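Signal transduction protein pmrD (Escherichia coli, PDB 4HN7) interacts with phosphorylated BasR to mediate transcriptional induction of BasR-activated genes, bringing about polymyxin resistance in some natural isolates. Local coordinates at residues D75-E78 against R79-V83. Sequence-based numbering, arbitrary orientation.
Sequences DEWE and RQCKV
Cys81, one turn after Trp77 on helix 74-84, sets its sulfur over one face of the indole. SG lies 3.6 Å from the centroid of the six-membered ring, only 7° off the ring normal, a sulfur-aromatic contact in which CZ2 and CE2 are the nearest ring atoms. With SG turned beside its own backbone N (chi1 -81°), the side chain reaches the ring and also joins Cys9 on strand 3-9 in a disulfide, while Lys7 of that strand makes a cation-pi contact with the same indole.

The backbone beneath is helical but uneven. Arg79 N donates to Asp75 O at 2.6 Å. Trp77 O takes two donors: Cys81 N at 2.7 Å, almost in line with the carbonyl, and Gln80 N at 2.9 Å, which comes from well above the carbonyl plane. The latter is an i to i+3 bond, and the i to i+4 bond to Glu76 O is weak: the backbone N-H of Gln80 is shared between Trp77 O and, weakly, Glu76 O. The bond from Lys82 N to Glu78 O is weak too.

Two carboxylates meet cations. Glu76, bent at chi2 (66°), brings OE1 to the edge of the Arg79 guanidinium, 3.5 Å from NE, with the two flat groups nearly coplanar. Glu78 and Lys82 cross at about a right angle, and their salt bridge is long, 3.7 Å between OE2 and NZ. Ser73 OG hydrogen-bonds Glu76 N near the start of the helix.

So long an ion pair as Glu78-Lys82, at the surface, probably adds little stability; the covalent Cys9-Cys81 link, together with Trp77 packing on Ile31 and Met20, holds the C-terminal helix to the barrel.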
ATOM      1  N   ASP A  75      22.998  -7.665 -20.150  1.00 86.78           N
ATOM      2  CA  ASP A  75      22.771  -6.544 -21.084  1.00 97.86           C
ATOM      3  C   ASP A  75      21.433  -5.840 -20.846  1.00 94.66           C
ATOM      4  O   ASP A  75      21.372  -4.612 -20.796  1.00103.33           O
ATOM      5  CB  ASP A  75      22.851  -7.022 -22.561  1.00117.60           C
ATOM      6  CG  ASP A  75      24.285  -6.928 -23.169  1.00120.71           C
ATOM      7  OD1 ASP A  75      25.177  -7.753 -22.807  1.00109.78           O
ATOM      8  OD2 ASP A  75      24.491  -6.030 -24.036  1.00121.28           O
ATOM      9  N   GLU A  76      20.372  -6.642 -20.723  1.00 99.43           N
ATOM     10  CA  GLU A  76      19.004  -6.182 -20.423  1.00 83.83           C
ATOM     11  C   GLU A  76      18.926  -5.350 -19.166  1.00 72.90           C
ATOM     12  O   GLU A  76      18.080  -4.473 -19.059  1.00 71.17           O
ATOM     13  CB  GLU A  76      18.056  -7.378 -20.290  1.00 92.02           C
ATOM     14  CG  GLU A  76      16.627  -7.077 -19.844  1.00100.45           C
ATOM     15  CD  GLU A  76      15.816  -6.273 -20.837  1.00105.02           C
ATOM     16  OE1 GLU A  76      16.401  -5.695 -21.771  1.00106.22           O
ATOM     17  OE2 GLU A  76      14.583  -6.211 -20.673  1.00110.40           O
ATOM     18  N   TRP A  77      19.785  -5.625 -18.197  1.00 71.90           N
ATOM     19  CA  TRP A  77      19.833  -4.748 -17.053  1.00 74.01           C
ATOM     20  C   TRP A  77      20.322  -3.381 -17.555  1.00 78.17           C
ATOM     21  O   TRP A  77      19.663  -2.381 -17.319  1.00 82.82           O
ATOM     22  CB  TRP A  77      20.607  -5.332 -15.831  1.00 70.93           C
ATOM     23  CG  TRP A  77      20.008  -4.805 -14.562  1.00 74.03           C
ATOM     24  CD1 TRP A  77      18.683  -4.904 -14.140  1.00 78.76           C
ATOM     25  CD2 TRP A  77      20.653  -4.028 -13.614  1.00 72.85           C
ATOM     26  NE1 TRP A  77      18.493  -4.221 -12.973  1.00 72.19           N
ATOM     27  CE2 TRP A  77      19.690  -3.669 -12.628  1.00 75.78           C
ATOM     28  CE3 TRP A  77      21.948  -3.590 -13.482  1.00 80.78           C
ATOM     29  CZ2 TRP A  77      20.001  -2.916 -11.548  1.00 84.21           C
ATOM     30  CZ3 TRP A  77      22.268  -2.823 -12.399  1.00101.86           C
ATOM     31  CH2 TRP A  77      21.301  -2.498 -11.434  1.00103.97           C
ATOM     32  N   GLU A  78      21.405  -3.315 -18.327  1.00 94.12           N
ATOM     33  CA  GLU A  78      21.825  -1.998 -18.825  1.00 94.09           C
ATOM     34  C   GLU A  78      20.863  -1.410 -19.847  1.00 85.65           C
ATOM     35  O   GLU A  78      20.552  -0.239 -19.770  1.00 99.69           O
ATOM     36  CB  GLU A  78      23.259  -1.958 -19.331  1.00108.87           C
ATOM     37  CG  GLU A  78      23.849  -0.532 -19.291  1.00129.96           C
ATOM     38  CD  GLU A  78      23.405   0.333 -18.083  1.00139.38           C
ATOM     39  OE1 GLU A  78      23.429  -0.154 -16.928  1.00148.23           O
ATOM     40  OE2 GLU A  78      23.033   1.520 -18.276  1.00142.15           O
ATOM     41  N   ARG A  79      20.343  -2.198 -20.768  1.00 81.98           N
ATOM     42  CA  ARG A  79      19.187  -1.732 -21.544  1.00 84.12           C
ATOM     43  C   ARG A  79      18.093  -1.050 -20.693  1.00 89.24           C
ATOM     44  O   ARG A  79      17.477  -0.082 -21.141  1.00 87.27           O
ATOM     45  CB  ARG A  79      18.543  -2.899 -22.284  1.00 98.73           C
ATOM     46  CG  ARG A  79      19.125  -3.194 -23.657  1.00110.55           C
ATOM     47  CD  ARG A  79      18.270  -4.199 -24.432  1.00114.11           C
ATOM     48  NE  ARG A  79      16.894  -3.725 -24.649  1.00121.89           N
ATOM     49  CZ  ARG A  79      16.430  -3.121 -25.751  1.00143.20           C
ATOM     50  NH1 ARG A  79      17.205  -2.882 -26.815  1.00153.35           N
ATOM     51  NH2 ARG A  79      15.157  -2.752 -25.791  1.00144.40           N
ATOM     52  N   GLN A  80      17.843  -1.574 -19.485  1.00 89.56           N
ATOM     53  CA  GLN A  80      16.708  -1.153 -18.622  1.00 82.07           C
ATOM     54  C   GLN A  80      17.040  -0.056 -17.603  1.00 81.55           C
ATOM     55  O   GLN A  80      16.159   0.724 -17.201  1.00 76.43           O
ATOM     56  CB  GLN A  80      16.163  -2.367 -17.885  1.00 83.74           C
ATOM     57  CG  GLN A  80      15.011  -3.005 -18.592  1.00 88.08           C
ATOM     58  CD  GLN A  80      13.889  -2.004 -18.732  1.00 93.26           C
ATOM     59  OE1 GLN A  80      13.459  -1.377 -17.752  1.00101.07           O
ATOM     60  NE2 GLN A  80      13.430  -1.820 -19.952  1.00 99.14           N
ATOM     61  N   CYS A  81      18.307  -0.020 -17.184  1.00 83.47           N
ATOM     62  CA  CYS A  81      18.868   1.086 -16.406  1.00 91.27           C
ATOM     63  C   CYS A  81      19.136   2.347 -17.268  1.00109.97           C
ATOM     64  O   CYS A  81      19.585   3.376 -16.741  1.00114.34           O
ATOM     65  CB  CYS A  81      20.135   0.625 -15.657  1.00 98.57           C
ATOM     66  SG  CYS A  81      19.799  -0.271 -14.085  1.00110.13           S
ATOM     67  N   LYS A  82      18.866   2.246 -18.581  1.00126.66           N
ATOM     68  CA  LYS A  82      18.722   3.403 -19.515  1.00121.08           C
ATOM     69  C   LYS A  82      17.312   4.065 -19.470  1.00119.05           C
ATOM     70  O   LYS A  82      17.187   5.238 -19.096  1.00109.15           O
ATOM     71  CB  LYS A  82      19.065   2.990 -20.968  1.00112.13           C
ATOM     72  CG  LYS A  82      20.542   2.703 -21.209  1.00105.75           C
ATOM     73  CD  LYS A  82      20.868   2.440 -22.674  1.00103.28           C
ATOM     74  CE  LYS A  82      22.147   1.613 -22.817  1.00107.51           C
ATOM     75  NZ  LYS A  82      23.264   2.041 -21.918  1.00103.80           N
ATOM     76  N   VAL A  83      16.271   3.315 -19.854  1.00126.05           N
ATOM     77  CA  VAL A  83      14.875   3.801 -19.782  1.00130.00           C
ATOM     78  C   VAL A  83      14.564   4.385 -18.390  1.00138.86           C
ATOM     79  O   VAL A  83      13.747   5.310 -18.280  1.00148.39           O
ATOM     80  CB  VAL A  83      13.803   2.716 -20.159  1.00128.01           C
ATOM     81  CG1 VAL A  83      14.050   2.120 -21.539  1.00119.12           C
ATOM     82  CG2 VAL A  83      13.714   1.602 -19.113  1.00135.72           C
TER